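Local coordinates for Zgc:56074 (Danio rerio, PDB 3E9D), which probably lowers fructose 2,6-bisphosphate, and so glycolysis, as a phosphohistidine-forming fructose-bisphosphatase of the phosphoglycerate mutase family, at residues A[1-5]-A[139-144]; A[57-62]-A[180-184]; A[129-133]-A[193-197]; A[214-220]-A[245-250]. One frame throughout, in Å; residues are numbered along the deposited sequence.

Contact 1 (A[1-5]-A[139-144])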
# COMPACT_ATOMS: atom_id res chain seq x y z
N MET A 1 3.05 -8.38 -20.73
CA MET A 1 4.25 -9.27 -20.77
C MET A 1 4.84 -9.62 -19.40
O MET A 1 5.44 -10.68 -19.26
CB MET A 1 5.32 -8.72 -21.71
CG MET A 1 5.75 -7.30 -21.47
SD MET A 1 6.99 -6.84 -22.73
CE MET A 1 5.99 -6.00 -23.93
N LEU A 2 4.68 -8.75 -18.40
CA LEU A 2 5.01 -9.12 -17.03
C LEU A 2 3.79 -9.08 -16.11
O LEU A 2 3.05 -8.09 -16.10
CB LEU A 2 6.13 -8.23 -16.44
CG LEU A 2 6.51 -8.54 -14.98
CD1 LEU A 2 7.20 -9.91 -14.84
CD2 LEU A 2 7.39 -7.43 -14.40
N THR A 3 3.59 -10.15 -15.37
CA THR A 3 2.55 -10.22 -14.35
C THR A 3 3.23 -10.29 -13.00
O THR A 3 4.12 -11.12 -12.80
CB THR A 3 1.66 -11.45 -14.52
OG1 THR A 3 0.93 -11.33 -15.74
CG2 THR A 3 0.65 -11.59 -13.34
N PHE A 4 2.81 -9.43 -12.07
CA PHE A 4 3.37 -9.46 -10.72
C PHE A 4 2.31 -9.10 -9.68
O PHE A 4 1.35 -8.37 -9.98
CB PHE A 4 4.62 -8.57 -10.59
CG PHE A 4 4.34 -7.08 -10.67
CD1 PHE A 4 4.07 -6.35 -9.51
CD2 PHE A 4 4.38 -6.41 -11.90
CE1 PHE A 4 3.80 -4.98 -9.57
CE2 PHE A 4 4.13 -5.03 -11.98
CZ PHE A 4 3.84 -4.31 -10.80
N ALA A 5 2.47 -9.65 -8.48
CA ALA A 5 1.59 -9.36 -7.35
C ALA A 5 2.17 -8.20 -6.56
O ALA A 5 3.40 -8.04 -6.46
CB ALA A 5 1.47 -10.59 -6.44
N LEU A 139 7.95 1.83 -10.08
CA LEU A 139 7.71 0.42 -9.79
C LEU A 139 7.70 -0.44 -11.06
O LEU A 139 8.40 -1.45 -11.12
CB LEU A 139 6.38 0.24 -9.04
CG LEU A 139 5.94 -1.21 -8.78
CD1 LEU A 139 6.91 -1.86 -7.78
CD2 LEU A 139 4.48 -1.26 -8.28
N PHE A 140 6.89 -0.05 -12.04
CA PHE A 140 6.80 -0.81 -13.29
C PHE A 140 8.18 -0.94 -13.95
O PHE A 140 8.56 -2.03 -14.41
CB PHE A 140 5.83 -0.18 -14.30
CG PHE A 140 4.37 -0.15 -13.86
CD1 PHE A 140 3.93 -0.86 -12.75
CD2 PHE A 140 3.45 0.58 -14.60
CE1 PHE A 140 2.59 -0.83 -12.37
CE2 PHE A 140 2.09 0.62 -14.23
CZ PHE A 140 1.67 -0.08 -13.11
N GLN A 141 8.90 0.17 -14.03
CA GLN A 141 10.20 0.19 -14.70
C GLN A 141 11.19 -0.73 -13.99
O GLN A 141 11.88 -1.53 -14.63
CB GLN A 141 10.74 1.62 -14.82
CG GLN A 141 12.14 1.73 -15.46
CD GLN A 141 12.17 1.22 -16.91
OE1 GLN A 141 11.23 1.43 -17.69
NE2 GLN A 141 13.28 0.56 -17.28
N ARG A 142 11.23 -0.64 -12.66
CA ARG A 142 12.10 -1.50 -11.86
C ARG A 142 11.73 -2.99 -11.94
O ARG A 142 12.62 -3.83 -12.03
CB ARG A 142 12.13 -1.05 -10.39
CG ARG A 142 13.16 -1.84 -9.53
CD ARG A 142 13.03 -1.51 -8.05
NE ARG A 142 13.39 -0.12 -7.78
CZ ARG A 142 14.62 0.29 -7.47
NH1 ARG A 142 15.62 -0.58 -7.37
NH2 ARG A 142 14.86 1.58 -7.25
N MET A 143 10.44 -3.32 -11.89
CA MET A 143 10.00 -4.72 -11.99
C MET A 143 10.34 -5.28 -13.37
O MET A 143 10.81 -6.42 -13.50
CB MET A 143 8.49 -4.88 -11.72
CG MET A 143 8.01 -4.54 -10.28
SD MET A 143 8.88 -5.43 -8.94
CE MET A 143 10.05 -4.16 -8.50
N PHE A 144 10.12 -4.47 -14.40
CA PHE A 144 10.38 -4.89 -15.76
C PHE A 144 11.87 -5.13 -15.99
O PHE A 144 12.23 -6.14 -16.57
CB PHE A 144 9.84 -3.87 -16.76
CG PHE A 144 9.69 -4.41 -18.15
CD1 PHE A 144 8.55 -5.10 -18.51
CD2 PHE A 144 10.68 -4.21 -19.09
CE1 PHE A 144 8.40 -5.60 -19.80
CE2 PHE A 144 10.56 -4.70 -20.38
CZ PHE A 144 9.41 -5.39 -20.73
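Phe144 N, bonded to Phe140 O one helical turn back at 2.9 Å, has Leu2 CD2 lying beside it, 4.0 Å away; the same Leu2 CD2 comes nearer still to Met143 O, at 3.7 Å, with no polar bond. No hydrogen bond crosses between 1-5 and 139-144; Met143 N and Phe144 N are spent on the helix's own turns, and the strand is met by carbon and sulfur. The axes of strand segment 2-5 and helix segment 139-144 make 111° between their N-to-C directions. Phe4 carries the largest share. Its first torsion (chi1 70°) puts CG between its own backbone N and carbonyl carbon and turns the ring to the helix; Met143 CG sits almost squarely over one face, 4.1 Å from the centroid: a CH-pi contact. Met143 SD follows above the same ring at a longer 5.1 Å, a Met-aromatic contact. In the plane of the Phe4 ring, Phe140 CD1 meets CZ at 4.0 Å, the two side chains crossing at about a right angle, while Leu139 CD2 fills in beside CE1. Met1 SD reaches the edge of the Phe144 ring, 3.5 Å from CZ, with Met1 CG in the ring plane next to CE1. An alanine at Met1 removes that thioether, and the Phe144 ring would probably lose its Met-aromatic partner and be less firmly held. Phe225 of strand 220-230 lies nearly parallel to Phe4. With no polar bond across it, the contact probably rests on apolar packing and sulfur-aromatic contacts.

Contact 2 (A[57-62]-A[180-184]). With PO4 (phosphate ion), chain C.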
# COMPACT_ATOMS: atom_id res chain seq x y z
N SER A 57 8.18 3.33 2.72
CA SER A 57 8.40 4.76 2.90
C SER A 57 9.67 5.02 3.75
O SER A 57 10.19 4.10 4.41
CB SER A 57 7.17 5.44 3.48
OG SER A 57 7.23 5.57 4.88
N ASN A 58 10.15 6.25 3.68
CA ASN A 58 11.29 6.73 4.45
C ASN A 58 10.99 6.92 5.95
O ASN A 58 11.89 7.27 6.71
CB ASN A 58 11.71 8.11 3.86
CG ASN A 58 10.58 9.12 3.92
OD1 ASN A 58 9.51 8.90 3.35
ND2 ASN A 58 10.78 10.24 4.63
N LEU A 59 9.74 6.72 6.38
CA LEU A 59 9.33 7.01 7.77
C LEU A 59 9.55 5.81 8.70
O LEU A 59 9.28 4.68 8.31
CB LEU A 59 7.87 7.51 7.82
CG LEU A 59 7.62 8.81 7.03
CD1 LEU A 59 6.11 9.12 6.88
CD2 LEU A 59 8.36 9.97 7.68
N GLN A 60 10.07 6.08 9.90
CA GLN A 60 10.51 5.03 10.83
C GLN A 60 9.43 3.98 11.09
O GLN A 60 9.72 2.78 11.06
CB GLN A 60 11.00 5.65 12.15
CG GLN A 60 11.37 4.60 13.19
CD GLN A 60 11.90 5.17 14.49
OE1 GLN A 60 11.56 6.28 14.91
NE2 GLN A 60 12.73 4.38 15.16
N ARG A 61 8.19 4.41 11.34
CA ARG A 61 7.10 3.48 11.67
C ARG A 61 6.90 2.43 10.57
O ARG A 61 6.59 1.27 10.86
CB ARG A 61 5.78 4.21 12.00
CG ARG A 61 5.23 5.14 10.90
CD ARG A 61 4.27 6.17 11.53
NE ARG A 61 3.60 7.04 10.56
CZ ARG A 61 4.06 8.24 10.18
NH1 ARG A 61 5.21 8.69 10.66
NH2 ARG A 61 3.37 8.98 9.32
N ALA A 62 7.09 2.84 9.31
CA ALA A 62 6.95 1.97 8.14
C ALA A 62 8.18 1.08 7.95
O ALA A 62 8.07 -0.16 7.73
CB ALA A 62 6.68 2.83 6.87
N MET A 180 4.86 -3.63 -0.41
CA MET A 180 4.88 -2.18 -0.27
C MET A 180 4.40 -1.90 1.15
O MET A 180 3.33 -2.38 1.54
CB MET A 180 3.96 -1.53 -1.33
CG MET A 180 3.66 -0.03 -1.14
SD MET A 180 2.38 0.58 -2.32
CE MET A 180 1.58 1.78 -1.26
N VAL A 181 5.17 -1.14 1.92
CA VAL A 181 4.78 -0.80 3.30
C VAL A 181 4.66 0.72 3.39
O VAL A 181 5.61 1.44 3.11
CB VAL A 181 5.73 -1.41 4.37
CG1 VAL A 181 5.24 -1.09 5.80
CG2 VAL A 181 5.80 -2.94 4.19
N SER A 182 3.48 1.19 3.79
CA SER A 182 3.15 2.61 3.71
C SER A 182 2.16 3.04 4.81
O SER A 182 2.16 2.51 5.94
CB SER A 182 2.62 2.94 2.29
OG SER A 182 2.47 4.35 2.07
N HIS A 183 1.32 4.01 4.48
CA HIS A 183 0.56 4.76 5.46
C HIS A 183 -0.92 4.84 5.06
O HIS A 183 -1.25 4.74 3.88
CB HIS A 183 1.16 6.15 5.60
CG HIS A 183 2.61 6.13 5.94
ND1 HIS A 183 3.06 6.14 7.24
CD2 HIS A 183 3.71 6.05 5.16
CE1 HIS A 183 4.38 6.08 7.25
NE2 HIS A 183 4.80 6.03 5.99
N GLY A 184 -1.79 5.05 6.05
CA GLY A 184 -3.22 4.91 5.88
C GLY A 184 -3.83 5.83 4.84
O GLY A 184 -4.53 5.37 3.94
P PO4 C . -0.31 6.84 9.32
O1 PO4 C . 1.14 7.18 9.08
O2 PO4 C . -0.76 5.61 8.56
O3 PO4 C . -0.55 6.57 10.79
O4 PO4 C . -1.18 8.02 8.94
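Ser57 OG and His183 NE2 stand 2.7 Å apart in a hydrogen bond. The same OG accepts from Leu59 N at 3.1 Å, closing an ST turn just ahead of helix 60-71, so the hydroxyl is held from the backbone while it holds the imidazole. At the far edge of that ring, His183 ND1 donates to the phosphate oxygen O1 over 2.9 Å. Two polar partners at its edge thus fix the rotation of the ring, and Leu59 CD1 and Ala62 CB pack obliquely on it. O1 is gripped by three N-H groups: besides ND1 it takes Arg61 NE and Arg61 NH2, each at 2.9 Å and in the guanidinium plane. Arg61 gets there by a first torsion of 58° and a chain extended from CG to NE; His183 CE1 then lies over one face of the guanidinium, the two planes 67° apart. NH2 has a second acceptor in Gly24 O. Phosphate O2 receives Gly184 N at 2.8 Å and a nearly straight 174°, at the start of helix 184-197, where the helix dipole would also tend to favour an anion. Away from the pocket, Ser57 N donates to Val181 O at 3.2 Å, continuing the pairing of strands 53-56 and 177-182. Arg10 and Asn17 add further hydrogen bonds to the phosphate, and His11, the residue phosphorylated in catalysis, meets the ring of His183. The ion, probably from the crystallisation liquor, marks the phosphate pocket of the histidine phosphatases, consistent with His183 stabilising the transition state.

Contact 3 (A[129-133]-A[193-197]). With K (potassium ion), chain E.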
# COMPACT_ATOMS: atom_id res chain seq x y z
N LYS A 129 -1.99 11.67 -4.74
CA LYS A 129 -2.22 10.76 -5.87
C LYS A 129 -1.12 10.85 -6.93
O LYS A 129 -0.69 9.82 -7.48
CB LYS A 129 -3.59 11.02 -6.50
CG LYS A 129 -3.98 9.99 -7.56
CD LYS A 129 -5.19 10.46 -8.39
CE LYS A 129 -6.46 10.50 -7.56
NZ LYS A 129 -7.67 10.80 -8.41
N THR A 130 -0.67 12.08 -7.24
CA THR A 130 0.47 12.26 -8.12
C THR A 130 1.71 11.50 -7.63
O THR A 130 2.41 10.88 -8.43
CB THR A 130 0.77 13.77 -8.31
OG1 THR A 130 -0.36 14.36 -8.98
CG2 THR A 130 2.04 14.00 -9.13
N ARG A 131 1.97 11.53 -6.32
CA ARG A 131 3.09 10.75 -5.75
C ARG A 131 2.95 9.24 -5.99
O ARG A 131 3.92 8.56 -6.37
CB ARG A 131 3.24 11.02 -4.25
CG ARG A 131 3.80 12.41 -3.94
CD ARG A 131 4.39 12.46 -2.54
NE ARG A 131 3.40 12.55 -1.45
CZ ARG A 131 3.14 11.57 -0.58
NH1 ARG A 131 3.75 10.39 -0.67
NH2 ARG A 131 2.29 11.78 0.41
N PHE A 132 1.74 8.71 -5.78
CA PHE A 132 1.47 7.30 -6.07
C PHE A 132 1.65 6.98 -7.56
O PHE A 132 2.24 5.95 -7.90
CB PHE A 132 0.09 6.86 -5.59
CG PHE A 132 -0.19 5.39 -5.84
CD1 PHE A 132 0.59 4.41 -5.23
CD2 PHE A 132 -1.24 5.00 -6.67
CE1 PHE A 132 0.35 3.05 -5.45
CE2 PHE A 132 -1.51 3.65 -6.89
CZ PHE A 132 -0.72 2.67 -6.28
N LYS A 133 1.17 7.87 -8.43
CA LYS A 133 1.35 7.71 -9.89
C LYS A 133 2.83 7.66 -10.26
O LYS A 133 3.24 6.86 -11.11
CB LYS A 133 0.67 8.84 -10.68
CG LYS A 133 -0.86 8.79 -10.72
CD LYS A 133 -1.39 9.93 -11.60
CE LYS A 133 -2.82 10.31 -11.25
NZ LYS A 133 -3.15 11.69 -11.80
N HIS A 193 -7.26 5.30 -6.59
CA HIS A 193 -6.66 5.54 -7.91
C HIS A 193 -6.66 4.25 -8.77
O HIS A 193 -7.11 4.25 -9.90
CB HIS A 193 -5.23 6.08 -7.81
CG HIS A 193 -4.55 6.19 -9.14
ND1 HIS A 193 -4.99 7.06 -10.13
CD2 HIS A 193 -3.50 5.51 -9.68
CE1 HIS A 193 -4.23 6.92 -11.20
NE2 HIS A 193 -3.31 6.00 -10.95
N LEU A 194 -6.17 3.16 -8.18
CA LEU A 194 -6.15 1.85 -8.85
C LEU A 194 -7.55 1.40 -9.30
O LEU A 194 -7.73 0.98 -10.44
CB LEU A 194 -5.52 0.81 -7.94
CG LEU A 194 -4.01 0.91 -7.67
CD1 LEU A 194 -3.57 -0.23 -6.79
CD2 LEU A 194 -3.15 0.96 -8.95
N VAL A 195 -8.53 1.53 -8.40
CA VAL A 195 -9.86 0.98 -8.64
C VAL A 195 -10.73 1.87 -9.54
O VAL A 195 -11.36 1.39 -10.48
CB VAL A 195 -10.57 0.70 -7.30
CG1 VAL A 195 -12.03 0.34 -7.52
CG2 VAL A 195 -9.83 -0.44 -6.56
N GLU A 196 -10.75 3.16 -9.24
CA GLU A 196 -11.62 4.10 -9.92
C GLU A 196 -10.97 4.75 -11.16
O GLU A 196 -11.57 4.75 -12.26
CB GLU A 196 -12.10 5.15 -8.91
CG GLU A 196 -13.45 5.71 -9.19
CD GLU A 196 -13.99 6.55 -8.04
OE1 GLU A 196 -15.22 6.48 -7.78
OE2 GLU A 196 -13.19 7.26 -7.40
N ASP A 197 -9.76 5.27 -11.02
CA ASP A 197 -9.11 6.00 -12.12
C ASP A 197 -8.63 5.08 -13.22
O ASP A 197 -8.59 5.48 -14.37
CB ASP A 197 -7.93 6.84 -11.62
CG ASP A 197 -8.36 7.94 -10.66
OD1 ASP A 197 -9.56 8.30 -10.64
OD2 ASP A 197 -7.49 8.42 -9.91
K K E . -12.24 1.71 -12.99
O HOH W 1 -13.05 -0.68 -11.03
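A helix-helix contact with a salt bridge on its outer side and an apolar inner side joins 129-133 of helix 125-146 to 193-197 of helix 184-197, the segment axes crossing at -100°. Asp197 is the polar centre. Its OD2 accepts two donors: Lys129 NZ at 2.8 Å, as a salt bridge on the syn lone pair, and His193 ND1 at 2.9 Å on the anti lone pair. The second bond lies close to the imidazole plane and is nearly straight (163°), so Asp197 holds the His193 ring in its rotation as well as pairing with the lysine. A bend at chi3 (-68°) turns the end of Lys129 to the carboxylate, while its CD passes 3.8 Å from His193 ND1. Lys133 runs its aliphatic chain across the same ring, CG 4.1 Å from the centroid as an off-centre CH-pi contact and CE beside CE1. Deeper in, the Phe132 ring offers its edge: CE2 touches Leu194 CD2 in plane at 3.8 Å, and CD2 meets His193 CD2. A wider pi-type turn covers 193-197. There Val195 O binds a potassium ion at 2.7 Å, joined by Glu196 O and a water, both at a longer 3.2 Å from the potassium, and by Leu198 O. Along helix 184-197, Ile189 meets Lys129 and Ser190 meets Phe132, extending the interface back toward the helix start. Leu194 also touches Phe223 and Phe225 of strand 220-230, so helix 184-197 packs against helix 125-146 and also on strand 220-230.

Contact 4 (A[214-220]-A[245-250])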
# COMPACT_ATOMS: atom_id res chain seq x y z
N PRO A 214 -11.05 2.85 5.34
CA PRO A 214 -9.71 3.20 5.83
C PRO A 214 -8.94 1.92 6.23
O PRO A 214 -9.56 0.95 6.69
CB PRO A 214 -9.97 4.09 7.05
CG PRO A 214 -11.40 3.83 7.47
CD PRO A 214 -12.13 3.18 6.30
N CYS A 215 -7.63 1.88 5.99
CA CYS A 215 -6.84 0.68 6.29
C CYS A 215 -6.42 0.63 7.75
O CYS A 215 -5.90 1.63 8.28
CB CYS A 215 -5.59 0.61 5.41
SG CYS A 215 -4.74 -1.02 5.57
N PRO A 216 -6.64 -0.51 8.43
CA PRO A 216 -6.18 -0.58 9.83
C PRO A 216 -4.67 -0.70 9.88
O PRO A 216 -4.04 -0.97 8.85
CB PRO A 216 -6.83 -1.86 10.37
CG PRO A 216 -7.13 -2.69 9.15
CD PRO A 216 -7.37 -1.72 8.01
N ASN A 217 -4.08 -0.51 11.06
CA ASN A 217 -2.65 -0.76 11.25
C ASN A 217 -2.31 -2.21 10.87
O ASN A 217 -2.93 -3.15 11.37
CB ASN A 217 -2.26 -0.50 12.70
CG ASN A 217 -2.20 0.97 13.05
OD1 ASN A 217 -2.97 1.44 13.87
ND2 ASN A 217 -1.27 1.70 12.44
N THR A 218 -1.32 -2.37 9.99
CA THR A 218 -0.95 -3.66 9.38
C THR A 218 -2.04 -4.35 8.54
O THR A 218 -1.94 -5.54 8.24
CB THR A 218 -0.28 -4.68 10.39
OG1 THR A 218 -1.27 -5.23 11.28
CG2 THR A 218 0.82 -4.00 11.19
N GLY A 219 -3.07 -3.60 8.15
CA GLY A 219 -4.09 -4.11 7.23
C GLY A 219 -3.41 -4.39 5.90
O GLY A 219 -2.50 -3.64 5.50
N ILE A 220 -3.84 -5.47 5.24
CA ILE A 220 -3.13 -5.99 4.08
C ILE A 220 -4.04 -6.01 2.86
O ILE A 220 -5.17 -6.54 2.93
CB ILE A 220 -2.60 -7.45 4.34
CG1 ILE A 220 -1.76 -7.51 5.64
CG2 ILE A 220 -1.78 -7.92 3.15
CD1 ILE A 220 -1.36 -8.93 6.06
N ASN A 245 -7.63 -4.28 2.74
CA ASN A 245 -7.63 -4.02 4.19
C ASN A 245 -7.90 -5.26 5.05
O ASN A 245 -8.61 -5.19 6.06
CB ASN A 245 -8.61 -2.90 4.53
CG ASN A 245 -8.23 -1.58 3.89
OD1 ASN A 245 -7.11 -1.41 3.41
ND2 ASN A 245 -9.16 -0.63 3.90
N ARG A 246 -7.34 -6.39 4.63
CA ARG A 246 -7.50 -7.64 5.36
C ARG A 246 -6.72 -7.59 6.70
O ARG A 246 -5.58 -7.14 6.75
CB ARG A 246 -7.02 -8.81 4.50
CG ARG A 246 -7.08 -10.16 5.20
CD ARG A 246 -6.63 -11.30 4.31
NE ARG A 246 -7.57 -11.58 3.21
CZ ARG A 246 -7.41 -12.58 2.35
NH1 ARG A 246 -6.36 -13.40 2.45
NH2 ARG A 246 -8.32 -12.78 1.39
N LYS A 247 -7.34 -8.08 7.76
CA LYS A 247 -6.73 -8.03 9.08
C LYS A 247 -7.02 -9.32 9.86
O LYS A 247 -7.15 -9.30 11.09
CB LYS A 247 -7.19 -6.78 9.83
CG LYS A 247 -8.72 -6.63 9.90
CD LYS A 247 -9.19 -5.59 10.92
CE LYS A 247 -8.51 -5.78 12.28
NZ LYS A 247 -9.19 -5.04 13.41
N ASP A 248 -7.08 -10.44 9.14
CA ASP A 248 -7.29 -11.76 9.74
C ASP A 248 -6.20 -12.08 10.76
O ASP A 248 -6.47 -12.68 11.81
CB ASP A 248 -7.33 -12.86 8.67
CG ASP A 248 -8.50 -12.70 7.70
OD1 ASP A 248 -9.45 -11.97 8.02
OD2 ASP A 248 -8.49 -13.33 6.60
N HIS A 249 -4.97 -11.65 10.46
CA HIS A 249 -3.82 -11.85 11.36
C HIS A 249 -3.97 -11.10 12.70
O HIS A 249 -3.24 -11.38 13.64
CB HIS A 249 -2.52 -11.41 10.69
CG HIS A 249 -2.47 -9.94 10.37
ND1 HIS A 249 -3.11 -9.40 9.27
CD2 HIS A 249 -1.86 -8.91 11.00
CE1 HIS A 249 -2.90 -8.10 9.24
NE2 HIS A 249 -2.14 -7.77 10.28
N LEU A 250 -4.86 -10.12 12.77
CA LEU A 250 -5.10 -9.46 14.04
C LEU A 250 -6.25 -10.15 14.77
O LEU A 250 -6.49 -9.85 15.95
CB LEU A 250 -5.34 -7.96 13.85
CG LEU A 250 -4.22 -7.14 13.16
CD1 LEU A 250 -4.62 -5.70 13.07
CD2 LEU A 250 -2.87 -7.28 13.89
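A G1 beta bulge ends the pairing of strands 220-230 and 233-246: Asn245 and Arg246 both face Ile220, with Asn245 in the left-handed backbone region (phi 53°). Ile220 and Arg246 form an antiparallel hydrogen-bonded pair, Ile220 N to Arg246 O and Arg246 N to Ile220 O, both 2.8 Å. Past it the two chains lean together. His249 NE2 donates to Thr218 OG1 at 2.9 Å, the oxygen lying in the imidazole plane, and that hydroxyl donates to Asn217 O at 2.7 Å, within the type II turn Pro216-Gly219. The chi1 of 64° folds His249 back over the strand end, where CE1 packs on Ile220 CD1 at 3.6 Å. A leucine here would probably leave Thr218 OG1 without this donor and the turn Lys247-Leu250 less firmly tied down. Asn245 lays OD1 against Cys215 CB while its ND2 bonds Ser213 O, and Pro216 CD rests on Asn245 CB at 3.9 Å. Asn217 points its amide to the active site, ND2 reaching His11 O and Asn17 OD1. Around this corner, Ile220 touches Thr7 of strand 2-10 and Tyr45 of helix 33-45, and Arg246 pairs with Asp169.

Contacts 1, 2 and 4 reach one mixed sheet, in which strands 2-10 and 177-182 are neighbours and 220-230 follows 2-10. Contacts 1 and 3 share helix 125-146, their centres about 17 Å apart. Contact 3 is as far from contact 2, where strand 177-182 leads into helix 184-197. Along the chain contacts 1, 2 and 3 cross one another, whereas contact 4 opens after all three have closed. Contacts 2 and 4 have the closest centres, about 14 Å apart. Contacts 1 and 3 thus pack helices around the sheet away from the catalytic residues, while contact 2 and the Asn217 end of contact 4 lie at the phosphate pocket.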